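Local coordinates for protein AgaA (Rhizobium radiobacter, PDB 6HLX) that binds the opine agropinic acid as a periplasmic substrate-binding protein and probably hands it to an ABC transporter for import into the bacterium, at residues Ile32-Val37 with Asp179-Gly184; Lys107-Thr110 with Val116-Thr119; Val194-Ser197 with Thr201-Asn204; Gly290-Ser295 with Ala427-Ile432; Ser390-Gly395 with Arg401-Pro406. All coordinates share one frame; numbering follows the deposited sequence. Where two conformers were deposited one is given.

Contact 1 of 5, residues Ile32-Val37 with Asp179-Gly184. With SO4 (sulfate ion), chain V; SO4 (sulfate ion), chain T; ACT (acetate ion), chain K.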
# COMPACT_ATOMS: atom_id res chain seq x y z
N ILE A 32 -15.72 -4.33 -3.88
CA ILE A 32 -16.60 -5.35 -3.28
C ILE A 32 -16.74 -5.24 -1.77
O ILE A 32 -17.68 -5.82 -1.22
CB ILE A 32 -15.98 -6.73 -3.66
CG1 ILE A 32 -16.08 -6.98 -5.19
CG2 ILE A 32 -16.56 -7.93 -2.85
CD1 ILE A 32 -15.00 -8.12 -5.62
N HIS A 33 -15.77 -4.61 -1.09
CA HIS A 33 -15.75 -4.63 0.37
C HIS A 33 -15.78 -3.27 1.02
O HIS A 33 -15.35 -2.29 0.42
CB HIS A 33 -14.47 -5.37 0.84
CG HIS A 33 -14.47 -6.84 0.53
ND1 HIS A 33 -15.35 -7.71 1.14
CD2 HIS A 33 -13.65 -7.55 -0.29
CE1 HIS A 33 -15.07 -8.91 0.66
NE2 HIS A 33 -14.04 -8.86 -0.20
N ARG A 34 -16.15 -3.25 2.32
CA ARG A 34 -16.14 -2.06 3.15
C ARG A 34 -15.70 -2.45 4.56
O ARG A 34 -15.97 -3.57 5.00
CB ARG A 34 -17.56 -1.43 3.21
CG ARG A 34 -17.95 -0.62 1.96
CD ARG A 34 -17.07 0.61 1.80
NE ARG A 34 -17.33 1.40 0.59
CZ ARG A 34 -16.74 1.20 -0.59
NH1 ARG A 34 -15.91 0.17 -0.77
NH2 ARG A 34 -17.01 2.01 -1.61
N GLY A 35 -15.05 -1.51 5.25
CA GLY A 35 -14.68 -1.68 6.65
C GLY A 35 -15.60 -0.87 7.54
O GLY A 35 -16.61 -0.33 7.07
N LEU A 36 -15.25 -0.76 8.84
CA LEU A 36 -16.02 0.08 9.77
C LEU A 36 -15.96 1.52 9.26
O LEU A 36 -16.95 2.24 9.26
CB LEU A 36 -15.40 -0.01 11.17
CG LEU A 36 -15.60 -1.35 11.87
CD1 LEU A 36 -14.65 -1.50 13.07
CD2 LEU A 36 -17.08 -1.57 12.22
N VAL A 37 -14.77 1.89 8.77
CA VAL A 37 -14.47 3.19 8.17
C VAL A 37 -13.61 2.96 6.93
O VAL A 37 -12.96 1.91 6.82
CB VAL A 37 -13.72 4.12 9.16
CG1 VAL A 37 -14.62 4.57 10.31
CG2 VAL A 37 -12.43 3.46 9.69
N ASP A 179 -28.73 -3.39 -2.82
CA ASP A 179 -28.99 -3.18 -1.39
C ASP A 179 -27.85 -2.45 -0.67
O ASP A 179 -27.86 -2.37 0.56
CB ASP A 179 -29.36 -4.50 -0.70
CG ASP A 179 -30.79 -4.96 -0.97
OD1 ASP A 179 -31.58 -4.17 -1.52
OD2 ASP A 179 -31.11 -6.11 -0.61
N TYR A 180 -26.89 -1.86 -1.44
CA TYR A 180 -25.80 -1.06 -0.85
C TYR A 180 -26.41 0.14 -0.10
O TYR A 180 -27.46 0.66 -0.49
CB TYR A 180 -24.85 -0.59 -1.95
CG TYR A 180 -23.64 0.18 -1.46
CD1 TYR A 180 -22.77 -0.39 -0.53
CD2 TYR A 180 -23.33 1.43 -1.97
CE1 TYR A 180 -21.60 0.28 -0.14
CE2 TYR A 180 -22.17 2.10 -1.59
CZ TYR A 180 -21.33 1.55 -0.64
OH TYR A 180 -20.18 2.19 -0.30
N TYR A 181 -25.77 0.53 1.02
CA TYR A 181 -26.35 1.54 1.92
C TYR A 181 -26.25 3.01 1.49
O TYR A 181 -26.85 3.86 2.16
CB TYR A 181 -25.78 1.38 3.34
CG TYR A 181 -24.27 1.36 3.40
CD1 TYR A 181 -23.53 2.54 3.43
CD2 TYR A 181 -23.58 0.15 3.44
CE1 TYR A 181 -22.14 2.51 3.49
CE2 TYR A 181 -22.18 0.11 3.49
CZ TYR A 181 -21.47 1.29 3.51
OH TYR A 181 -20.10 1.23 3.60
N LYS A 182 -25.53 3.32 0.40
CA LYS A 182 -25.44 4.72 -0.05
C LYS A 182 -26.42 4.96 -1.18
O LYS A 182 -26.40 4.24 -2.18
CB LYS A 182 -24.01 5.07 -0.49
CG LYS A 182 -22.98 4.98 0.62
CD LYS A 182 -21.62 5.44 0.15
CE LYS A 182 -20.57 5.24 1.23
NZ LYS A 182 -19.22 5.74 0.81
N LYS A 183 -27.30 5.98 -1.02
CA LYS A 183 -28.30 6.32 -2.04
C LYS A 183 -27.62 6.72 -3.36
O LYS A 183 -26.65 7.47 -3.36
CB LYS A 183 -29.18 7.48 -1.51
CG LYS A 183 -30.44 7.70 -2.34
CD LYS A 183 -31.15 9.00 -1.95
CE LYS A 183 -32.59 9.05 -2.41
NZ LYS A 183 -32.74 9.03 -3.89
N GLY A 184 -28.11 6.15 -4.46
CA GLY A 184 -27.61 6.43 -5.81
C GLY A 184 -26.23 5.88 -6.10
O GLY A 184 -25.60 6.28 -7.09
S SO4 V . -28.85 -7.16 -4.90
O1 SO4 V . -28.09 -6.50 -6.01
O2 SO4 V . -30.15 -7.69 -5.44
O3 SO4 V . -29.18 -6.20 -3.83
O4 SO4 V . -28.06 -8.29 -4.37
S SO4 T . -31.20 3.79 -4.22
O1 SO4 T . -32.05 2.94 -5.05
O2 SO4 T . -31.89 5.06 -3.94
O3 SO4 T . -30.91 3.11 -2.96
O4 SO4 T . -29.94 4.07 -4.93
C ACT K . -20.27 9.55 0.46
O ACT K . -19.88 10.44 -0.34
OXT ACT K . -19.60 8.54 0.79
CH3 ACT K . -21.68 9.71 1.07
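The hydroxyl of Y180 is held from two quarters: R34 NE donates to Y180 OH over 3.1 Å in a weak bond, bent to 126° at the hydrogen, and E481 hydrogen-bonds to the same oxygen. In this solute-binding fold the contact joins the loop leaving helix 23-32 to the long loop between strands 171-176 and 190-195. The guanidinium plane stands nearly upright to the Y180 ring, 86° apart, with NE arriving at the ring's edge. Y181 meets the arginine further back along its chain, its OH lying 3.3 Å from R34 CG, while its polar partner is E48. The two tyrosines also pack together, Y180 CE1 riding 3.6 Å above the Y181 ring plane. Several other bonds fix the arginine: NH2 forms a salt bridge with E481, and NH1 reaches L30 O besides its own neighbour. E481 pairs with K182 too, and E48 with K182, which probably offsets the nearness of two like charges, R34 NE and K182 NZ being 4.7 Å apart. An acetate ion takes a further bond from this lysine, K182 NZ to OXT at 2.8 Å. A bend at chi2 (-65°) folds R34 back, and NH1 lands 2.8 Å from H33 O.

Contact 2 of 5, residues Lys107-Thr110 with Val116-Thr119. With EDO (1,2-ethanediol), chain B.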
# COMPACT_ATOMS: atom_id res chain seq x y z
N LYS A 107 -9.25 -6.62 23.49
CA LYS A 107 -10.60 -7.09 23.82
C LYS A 107 -11.57 -6.59 22.76
O LYS A 107 -11.47 -5.44 22.34
CB LYS A 107 -11.00 -6.56 25.21
CG LYS A 107 -12.34 -7.08 25.72
CD LYS A 107 -12.49 -6.90 27.23
CE LYS A 107 -12.93 -5.51 27.62
NZ LYS A 107 -13.20 -5.40 29.08
N ILE A 108 -12.48 -7.47 22.30
CA ILE A 108 -13.52 -7.10 21.34
C ILE A 108 -14.84 -7.51 21.99
O ILE A 108 -15.08 -8.71 22.22
CB ILE A 108 -13.36 -7.76 19.95
CG1 ILE A 108 -11.97 -7.47 19.32
CG2 ILE A 108 -14.51 -7.28 19.01
CD1 ILE A 108 -11.56 -8.42 18.12
N GLU A 109 -15.70 -6.53 22.26
CA GLU A 109 -17.00 -6.80 22.90
C GLU A 109 -18.11 -6.53 21.90
O GLU A 109 -17.99 -5.63 21.05
CB GLU A 109 -17.18 -5.94 24.14
CG GLU A 109 -16.19 -6.25 25.25
CD GLU A 109 -16.32 -5.31 26.42
OE1 GLU A 109 -15.92 -4.13 26.28
OE2 GLU A 109 -16.84 -5.74 27.47
N THR A 110 -19.18 -7.32 21.98
CA THR A 110 -20.35 -7.18 21.09
C THR A 110 -21.60 -7.11 22.01
O THR A 110 -22.33 -8.10 22.08
CB THR A 110 -20.36 -8.37 20.08
OG1 THR A 110 -20.41 -9.58 20.83
CG2 THR A 110 -19.12 -8.38 19.17
N VAL A 116 -19.98 -2.64 18.45
CA VAL A 116 -18.68 -3.28 18.63
C VAL A 116 -17.85 -2.35 19.50
O VAL A 116 -17.75 -1.16 19.20
CB VAL A 116 -17.92 -3.52 17.30
CG1 VAL A 116 -16.59 -4.25 17.54
CG2 VAL A 116 -18.77 -4.26 16.31
N LYS A 117 -17.20 -2.88 20.54
CA LYS A 117 -16.33 -2.07 21.37
C LYS A 117 -14.95 -2.71 21.40
O LYS A 117 -14.84 -3.90 21.71
CB LYS A 117 -16.87 -2.01 22.80
CG LYS A 117 -18.24 -1.37 22.95
CD LYS A 117 -18.53 -1.05 24.43
CE LYS A 117 -19.07 -2.22 25.23
NZ LYS A 117 -19.44 -1.81 26.61
N LEU A 118 -13.90 -1.92 21.10
CA LEU A 118 -12.52 -2.37 21.17
C LEU A 118 -11.84 -1.74 22.37
O LEU A 118 -12.10 -0.58 22.69
CB LEU A 118 -11.72 -1.98 19.90
CG LEU A 118 -12.34 -2.35 18.55
CD1 LEU A 118 -11.46 -1.85 17.41
CD2 LEU A 118 -12.62 -3.84 18.44
N THR A 119 -10.99 -2.51 23.03
CA THR A 119 -10.13 -2.02 24.10
C THR A 119 -8.73 -2.39 23.64
O THR A 119 -8.50 -3.54 23.25
CB THR A 119 -10.46 -2.60 25.48
OG1 THR A 119 -11.83 -2.32 25.79
CG2 THR A 119 -9.58 -1.98 26.57
C1 EDO B . -20.19 -8.84 24.85
O1 EDO B . -19.00 -9.39 24.32
C2 EDO B . -19.86 -7.91 26.03
O2 EDO B . -20.86 -6.91 26.15
O HOH W 1 -12.43 -2.30 28.44
O HOH W 2 -13.68 -3.83 24.52
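E109 and K117 face each other as a hydrogen-bonded antiparallel pair, and both of their backbone bonds are short: E109 N to K117 O spans 2.8 Å and is almost straight at 174°, while K117 N to E109 O measures 2.9 Å. Together with K107, these residues bury the most surface in the hairpin of strands 105-110 and 115-120. K107 forms the next hydrogen-bonded pair, with T119, and here T119 N reaches K107 O at 3.0 Å. On the face carrying these side chains, E109 and K117 slant across each other. E109 OE1 lies 3.8 Å from K117 CE, yet K117 NZ remains beyond salt-bridge range of this carboxylate. K107 runs beside T119 in the same direction, and its bend at chi3 (82°) carries CE to 3.8 Å from T119 OG1. Waters finish this face: one joins T119 OG1 to E109 OE1, and another sits on the same hydroxyl and accepts a weak bond from K107 NZ. The reverse face is apolar; I108 and L118 form the non-hydrogen-bonded pair there, I108 CG1 meeting L118 CD2 at 3.8 Å, while I108 CG2 touches V116. That greasy side rests on helix 79-90 through L86 and V82. Strand 61-66 flanks 115-120 by backbone bonds from F62 and F64, and leaves 105-110 as an outermost strand of the five-stranded antiparallel sheet.

Contact 3 of 5, residues Val194-Ser197 with Thr201-Asn204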
# COMPACT_ATOMS: atom_id res chain seq x y z
N VAL A 194 -9.91 -6.06 -16.13
CA VAL A 194 -9.19 -6.85 -17.13
C VAL A 194 -7.69 -6.76 -16.85
O VAL A 194 -7.16 -5.67 -16.64
CB VAL A 194 -9.54 -6.37 -18.56
CG1 VAL A 194 -8.91 -7.28 -19.62
CG2 VAL A 194 -11.06 -6.26 -18.76
N PHE A 195 -7.01 -7.88 -16.88
CA PHE A 195 -5.59 -7.94 -16.51
C PHE A 195 -4.68 -7.70 -17.69
O PHE A 195 -4.69 -8.48 -18.65
CB PHE A 195 -5.28 -9.31 -15.89
CG PHE A 195 -6.33 -9.80 -14.91
CD1 PHE A 195 -6.83 -8.96 -13.91
CD2 PHE A 195 -6.77 -11.12 -14.93
CE1 PHE A 195 -7.80 -9.41 -13.01
CE2 PHE A 195 -7.72 -11.58 -14.01
CZ PHE A 195 -8.23 -10.72 -13.06
N TYR A 196 -3.86 -6.63 -17.61
CA TYR A 196 -2.86 -6.31 -18.64
C TYR A 196 -1.48 -6.24 -17.98
O TYR A 196 -1.07 -5.15 -17.56
CB TYR A 196 -3.19 -4.99 -19.34
CG TYR A 196 -4.40 -5.03 -20.23
CD1 TYR A 196 -4.30 -5.40 -21.57
CD2 TYR A 196 -5.65 -4.63 -19.75
CE1 TYR A 196 -5.42 -5.41 -22.40
CE2 TYR A 196 -6.77 -4.62 -20.58
CZ TYR A 196 -6.65 -5.04 -21.90
OH TYR A 196 -7.77 -5.03 -22.71
N SER A 197 -0.78 -7.39 -17.88
CA SER A 197 0.53 -7.44 -17.24
C SER A 197 1.65 -6.76 -18.03
O SER A 197 2.62 -6.30 -17.44
CB SER A 197 0.89 -8.88 -16.89
OG SER A 197 -0.14 -9.34 -16.03
N THR A 201 0.82 -3.25 -23.70
CA THR A 201 -0.52 -3.72 -24.08
C THR A 201 -1.60 -2.94 -23.29
O THR A 201 -2.67 -2.66 -23.84
CB THR A 201 -0.71 -5.25 -23.87
OG1 THR A 201 -0.80 -5.54 -22.48
CG2 THR A 201 0.37 -6.07 -24.55
N ARG A 202 -1.30 -2.60 -22.02
CA ARG A 202 -2.25 -1.86 -21.20
C ARG A 202 -2.53 -0.46 -21.78
O ARG A 202 -3.70 -0.09 -21.92
CB ARG A 202 -1.76 -1.78 -19.75
CG ARG A 202 -2.82 -1.24 -18.81
CD ARG A 202 -2.48 -1.51 -17.35
NE ARG A 202 -1.29 -0.80 -16.87
CZ ARG A 202 -0.09 -1.36 -16.69
NH1 ARG A 202 0.13 -2.63 -17.03
NH2 ARG A 202 0.91 -0.64 -16.19
N VAL A 203 -1.47 0.28 -22.12
CA VAL A 203 -1.58 1.62 -22.72
C VAL A 203 -2.28 1.49 -24.08
O VAL A 203 -3.22 2.27 -24.37
CB VAL A 203 -0.20 2.28 -22.85
CG1 VAL A 203 -0.25 3.53 -23.73
CG2 VAL A 203 0.35 2.63 -21.47
N ASN A 204 -1.89 0.48 -24.88
CA ASN A 204 -2.54 0.27 -26.19
C ASN A 204 -4.03 -0.05 -26.07
O ASN A 204 -4.83 0.37 -26.92
CB ASN A 204 -1.82 -0.78 -27.01
CG ASN A 204 -2.08 -0.60 -28.49
OD1 ASN A 204 -1.97 0.52 -29.04
ND2 ASN A 204 -2.43 -1.67 -29.18
O HOH W 3 2.01 -4.29 -15.48
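T201 meets Y196 through its hydroxyl oxygen, which comes in near the plane of the tyrosine ring at its edge, OG1 standing 3.6 Å from Y196 CD1. That oxygen sits between the backbone N and the carbonyl carbon (chi1 72°), a setting that also suits its hydrogen bond back to D198 O, just before helix 199-207. One residue on, R202 lays the root of its side chain against Y196: R202 CB and Y196 CB are 3.5 Å apart, and R202 CG follows at 3.8 Å from Y196 CB. The geometry is that of a tight beta-to-alpha connection, in which strand 190-195 of the seven-stranded mixed sheet runs into helix 199-207 and the residue just past the strand packs on the helix it leads to. Beyond CG the arginine chain bends at chi3 (65°), and this turns NH1 back to the connection, where it donates to Y196 O at 2.8 Å. The nitrogen sits nearly on the extended C=O line, 170° at Y196 O, though the bond is bent at the hydrogen; the oxygen lies in the guanidinium plane. A water bridges R202 NH1 and S197 O, at 2.9 Å from the arginine nitrogen. The remaining nitrogens turn to the residues after strand 213-214: NE bonds D215 O, and NH2 holds the backbone O of Y216, whose hydroxyl bonds agropinic acid, so R202 may help to place that residue.

Contact 4 of 5, residues Gly290-Ser295 with Ala427-Ile432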
# COMPACT_ATOMS: atom_id res chain seq x y z
N GLY A 290 3.83 18.26 5.29
CA GLY A 290 2.56 18.20 6.01
C GLY A 290 2.49 17.09 7.03
O GLY A 290 1.57 17.08 7.85
N TYR A 291 3.42 16.11 6.98
CA TYR A 291 3.43 15.02 7.96
C TYR A 291 4.44 15.34 9.06
O TYR A 291 5.49 15.92 8.79
CB TYR A 291 3.86 13.70 7.32
CG TYR A 291 2.76 12.98 6.58
CD1 TYR A 291 2.34 13.42 5.33
CD2 TYR A 291 2.20 11.81 7.08
CE1 TYR A 291 1.35 12.75 4.62
CE2 TYR A 291 1.18 11.15 6.40
CZ TYR A 291 0.78 11.60 5.15
OH TYR A 291 -0.22 10.93 4.48
N MET A 292 4.15 14.91 10.29
CA MET A 292 5.08 15.08 11.41
C MET A 292 6.35 14.30 11.14
O MET A 292 6.30 13.19 10.58
CB MET A 292 4.42 14.67 12.73
CG MET A 292 3.30 15.67 13.10
SD MET A 292 2.55 15.35 14.70
CE MET A 292 1.66 13.80 14.34
N GLY A 293 7.49 14.94 11.44
CA GLY A 293 8.81 14.40 11.15
C GLY A 293 9.43 15.08 9.94
O GLY A 293 10.64 14.98 9.73
N TYR A 294 8.60 15.77 9.11
CA TYR A 294 9.10 16.48 7.93
C TYR A 294 10.04 17.59 8.40
O TYR A 294 9.74 18.28 9.38
CB TYR A 294 7.94 17.12 7.14
CG TYR A 294 8.42 17.91 5.94
CD1 TYR A 294 8.65 17.28 4.72
CD2 TYR A 294 8.68 19.28 6.03
CE1 TYR A 294 9.11 17.99 3.61
CE2 TYR A 294 9.16 19.99 4.94
CZ TYR A 294 9.36 19.35 3.72
OH TYR A 294 9.80 20.06 2.64
N SER A 295 11.14 17.80 7.66
CA SER A 295 12.11 18.85 8.00
C SER A 295 12.90 19.25 6.77
O SER A 295 13.48 18.39 6.10
CB SER A 295 13.06 18.37 9.10
OG SER A 295 14.28 19.10 9.12
N ALA A 427 1.29 19.07 18.99
CA ALA A 427 2.44 19.92 19.35
C ALA A 427 3.51 19.08 20.09
O ALA A 427 4.72 19.32 19.96
CB ALA A 427 1.99 21.08 20.23
N GLU A 428 3.05 18.06 20.84
CA GLU A 428 3.97 17.15 21.55
C GLU A 428 4.38 16.01 20.59
O GLU A 428 5.54 15.60 20.57
CB GLU A 428 3.32 16.59 22.83
CG GLU A 428 3.17 17.64 23.93
CD GLU A 428 4.44 18.42 24.26
OE1 GLU A 428 5.47 17.77 24.58
OE2 GLU A 428 4.42 19.67 24.16
N ARG A 429 3.44 15.55 19.77
CA ARG A 429 3.76 14.46 18.83
C ARG A 429 4.87 14.87 17.86
O ARG A 429 5.73 14.06 17.55
CB ARG A 429 2.52 14.04 18.00
CG ARG A 429 1.45 13.30 18.76
CD ARG A 429 0.36 12.81 17.81
NE ARG A 429 0.75 11.55 17.16
CZ ARG A 429 0.15 11.04 16.09
NH1 ARG A 429 0.56 9.87 15.60
NH2 ARG A 429 -0.87 11.67 15.53
N VAL A 430 4.89 16.13 17.42
CA VAL A 430 5.89 16.55 16.43
C VAL A 430 7.34 16.44 16.99
O VAL A 430 8.22 15.99 16.25
CB VAL A 430 5.56 17.92 15.77
CG1 VAL A 430 5.91 19.10 16.64
CG2 VAL A 430 6.21 18.02 14.38
N LYS A 431 7.55 16.71 18.31
CA LYS A 431 8.87 16.59 18.95
C LYS A 431 9.32 15.12 18.92
O LYS A 431 10.51 14.83 18.78
CB LYS A 431 8.80 17.03 20.42
CG LYS A 431 8.39 18.49 20.64
CD LYS A 431 8.42 18.78 22.15
CE LYS A 431 7.88 20.14 22.51
NZ LYS A 431 7.91 20.35 23.99
N ILE A 432 8.36 14.20 19.12
CA ILE A 432 8.62 12.76 19.14
C ILE A 432 9.05 12.30 17.74
O ILE A 432 10.06 11.61 17.62
CB ILE A 432 7.37 12.00 19.66
CG1 ILE A 432 7.05 12.39 21.12
CG2 ILE A 432 7.57 10.49 19.52
CD1 ILE A 432 5.59 12.13 21.50
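One face of the R429 guanidinium carries the methyl of M292, with CE 3.4 Å above the plane and displaced toward the rim, while the N-H groups of the arginine serve other partners: NE bonds G420 O, and NH1 meets D385 and Y433 OH. The contact sets a type II beta turn, Y291 to Y294, against helix 426-443 of this solute-binding fold. M292 and G293 occupy the two central turn positions, and Y294 N closes the turn on Y291 O at 3.1 Å. G293, with phi 104°, has the positive phi normal for the third residue of such a turn. From its corner M292 reaches out to the helix and crosses R429 at about a right angle. Its sulfur touches the root of the arginine, M292 SD to R429 CB being 3.6 Å, and a turn at chi3 (-69°) then lays CE over the guanidinium. Van der Waals packing carries the contact, since no hydrogen bond spans the two segments. The neighbouring helix residues K426 and Y433 also touch M292, and its backbone N bonds MES, a buffer molecule probably from the crystallisation liquor. Beside the thioether, V430 adds an apolar meeting, its CG2 branch lying 4.0 Å from M292 CG.

Contact 5 of 5, residues Ser390-Gly395 with Arg401-Pro406. With G9Z (agropinic acid), chain E.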
# COMPACT_ATOMS: atom_id res chain seq x y z
N SER A 390 5.24 3.28 11.79
CA SER A 390 5.39 2.03 12.57
C SER A 390 5.40 0.81 11.66
O SER A 390 6.15 -0.13 11.89
CB SER A 390 4.26 1.87 13.58
OG SER A 390 4.53 2.63 14.74
N ASN A 391 4.57 0.85 10.61
CA ASN A 391 4.48 -0.24 9.65
C ASN A 391 5.84 -0.51 8.97
O ASN A 391 6.16 -1.66 8.69
CB ASN A 391 3.38 0.07 8.64
CG ASN A 391 3.19 -0.99 7.59
OD1 ASN A 391 3.11 -2.22 7.86
ND2 ASN A 391 3.13 -0.53 6.36
N TYR A 392 6.65 0.56 8.77
CA TYR A 392 7.98 0.48 8.17
C TYR A 392 9.10 0.18 9.17
O TYR A 392 10.05 -0.51 8.82
CB TYR A 392 8.30 1.83 7.46
CG TYR A 392 7.60 1.93 6.12
CD1 TYR A 392 6.23 2.21 6.04
CD2 TYR A 392 8.30 1.74 4.94
CE1 TYR A 392 5.57 2.22 4.81
CE2 TYR A 392 7.66 1.77 3.70
CZ TYR A 392 6.29 2.02 3.65
OH TYR A 392 5.66 1.97 2.43
N TYR A 393 9.04 0.77 10.38
CA TYR A 393 10.16 0.77 11.33
C TYR A 393 10.04 -0.04 12.60
O TYR A 393 11.07 -0.35 13.21
CB TYR A 393 10.44 2.24 11.75
CG TYR A 393 11.09 3.04 10.64
CD1 TYR A 393 10.33 3.67 9.67
CD2 TYR A 393 12.48 3.18 10.57
CE1 TYR A 393 10.92 4.39 8.63
CE2 TYR A 393 13.09 3.91 9.55
CZ TYR A 393 12.30 4.50 8.57
OH TYR A 393 12.88 5.22 7.56
N TYR A 394 8.81 -0.30 13.09
CA TYR A 394 8.65 -0.96 14.38
C TYR A 394 9.16 -2.41 14.36
O TYR A 394 9.15 -3.05 13.31
CB TYR A 394 7.16 -0.97 14.76
CG TYR A 394 6.93 -1.13 16.25
CD1 TYR A 394 7.09 -0.04 17.11
CD2 TYR A 394 6.60 -2.36 16.80
CE1 TYR A 394 6.90 -0.18 18.49
CE2 TYR A 394 6.41 -2.51 18.18
CZ TYR A 394 6.52 -1.40 19.01
OH TYR A 394 6.33 -1.52 20.37
N GLY A 395 9.54 -2.92 15.52
CA GLY A 395 9.86 -4.32 15.69
C GLY A 395 8.54 -5.06 15.90
O GLY A 395 7.74 -5.19 14.96
N ARG A 401 7.29 -7.98 7.22
CA ARG A 401 6.08 -7.31 6.75
C ARG A 401 6.24 -6.84 5.30
O ARG A 401 7.35 -6.81 4.78
CB ARG A 401 5.72 -6.12 7.68
CG ARG A 401 5.63 -6.53 9.16
CD ARG A 401 5.13 -5.42 10.08
NE ARG A 401 6.00 -4.24 10.11
CZ ARG A 401 6.96 -4.03 11.01
NH1 ARG A 401 7.64 -2.90 11.00
NH2 ARG A 401 7.23 -4.95 11.93
N THR A 402 5.14 -6.41 4.68
CA THR A 402 5.22 -5.97 3.28
C THR A 402 6.12 -4.73 3.07
O THR A 402 6.70 -4.61 2.00
CB THR A 402 3.80 -5.66 2.73
OG1 THR A 402 3.18 -4.65 3.56
CG2 THR A 402 2.92 -6.91 2.61
N ASN A 403 6.24 -3.84 4.08
CA ASN A 403 6.95 -2.55 3.96
C ASN A 403 8.20 -2.39 4.81
O ASN A 403 8.85 -1.36 4.70
CB ASN A 403 5.99 -1.40 4.30
CG ASN A 403 4.92 -1.16 3.27
OD1 ASN A 403 3.76 -0.82 3.60
ND2 ASN A 403 5.29 -1.31 2.01
N ASN A 404 8.52 -3.37 5.65
CA ASN A 404 9.68 -3.19 6.54
C ASN A 404 10.97 -3.85 6.03
O ASN A 404 10.98 -4.48 4.97
CB ASN A 404 9.34 -3.67 7.98
CG ASN A 404 9.48 -5.17 8.18
OD1 ASN A 404 9.20 -5.95 7.28
ND2 ASN A 404 9.92 -5.59 9.38
N SER A 405 12.04 -3.72 6.83
CA SER A 405 13.32 -4.38 6.59
C SER A 405 13.34 -5.60 7.53
O SER A 405 13.42 -5.43 8.76
CB SER A 405 14.47 -3.42 6.88
OG SER A 405 14.63 -2.67 5.68
N PRO A 406 13.13 -6.81 6.96
CA PRO A 406 12.96 -8.00 7.81
C PRO A 406 13.91 -8.10 9.00
O PRO A 406 15.13 -7.91 8.87
CB PRO A 406 13.12 -9.17 6.83
CG PRO A 406 12.54 -8.63 5.54
CD PRO A 406 12.93 -7.15 5.53
OAM G9Z E . 1.39 -3.64 -6.14
CAB G9Z E . 2.42 -3.15 -6.63
CAC G9Z E . 2.84 -3.44 -7.95
CB G9Z E . 4.15 -2.61 -8.17
CA G9Z E . 4.48 -2.02 -6.81
C G9Z E . 4.70 -0.61 -6.90
O G9Z E . 3.70 0.16 -6.86
N G9Z E . 3.31 -2.41 -5.95
CAG G9Z E . 3.11 -1.93 -4.53
CAH G9Z E . 3.96 -2.76 -3.56
OAP G9Z E . 5.32 -2.50 -3.90
CAI G9Z E . 3.71 -2.39 -2.09
OAQ G9Z E . 2.28 -2.24 -1.88
CAJ G9Z E . 4.20 -3.52 -1.13
OAR G9Z E . 3.94 -3.13 0.23
CAK G9Z E . 5.68 -3.97 -1.28
OAT G9Z E . 5.89 -5.18 -0.54
CAL G9Z E . 6.68 -2.87 -0.89
OAS G9Z E . 8.02 -3.30 -1.18
OXT G9Z E . 5.88 -0.21 -7.05
O HOH W 4 2.71 -4.69 6.31
O HOH W 5 12.18 -2.21 9.36
O HOH W 6 11.11 -3.88 11.46
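R401 threads its guanidinium into the end of helix 388-393 and grips two carbonyl oxygens, each with two nitrogens. NE and NH1 converge side-on upon N391 O, R401 NE at 2.9 Å, and both come from the same face of that carbonyl. NH1 and NH2 take Y394 O end-on, R401 NH1 at 2.8 Å, and R401 NH2 adds a weak bond to G395 O at 3.1 Å. The two doubly held oxygens lie in the guanidinium plane, and the N404 amide nitrogen covers one face of it, so the group is fixed in rotation as well as position. Equally close is the stack of N403 on Y392: amide and ring are only 5° from parallel, with N403 CB 3.6 Å from the ring centroid in a CH-pi contact. L380 O holds the tyrosine hydroxyl. N391 ND2 adds a weak bond to N403 OD1 at 2.8 Å. The looser side is bridged by water: N391 OD1 to T402 OG1, Y392 O to S405 N, and N404 ND2 to Y394 O, shared with the arginine. T402 and N403 also belong to the ligand pocket: agropinic acid OAT donates to T402 O over 2.7 Å, and N403 ND2 lies 2.9 Å from OAR. A buried loop pinned to a helix end thus builds part of the opine-binding site.

Contacts 1 to 3 come first along the chain, with contact 2 falling between the two segments of contact 1; contact 5 likewise lies between those of contact 4. Contact 1 has neighbours in two sheets: its loop 179-184 precedes strand 190-195, which leads into contact 3, and strand 45-55, whose E48 binds Y181, shares the five-stranded sheet of contact 2. Contacts 2 and 3 are about 44 Å apart between centres, on opposite sides of the chain's centre. Contacts 4 and 5 are nearer, about 20 Å between centres. Contact 5 reaches agropinic acid directly and contact 3 perhaps indirectly, through the backbone of Y216, so remote parts of the fold may bear on one ligand.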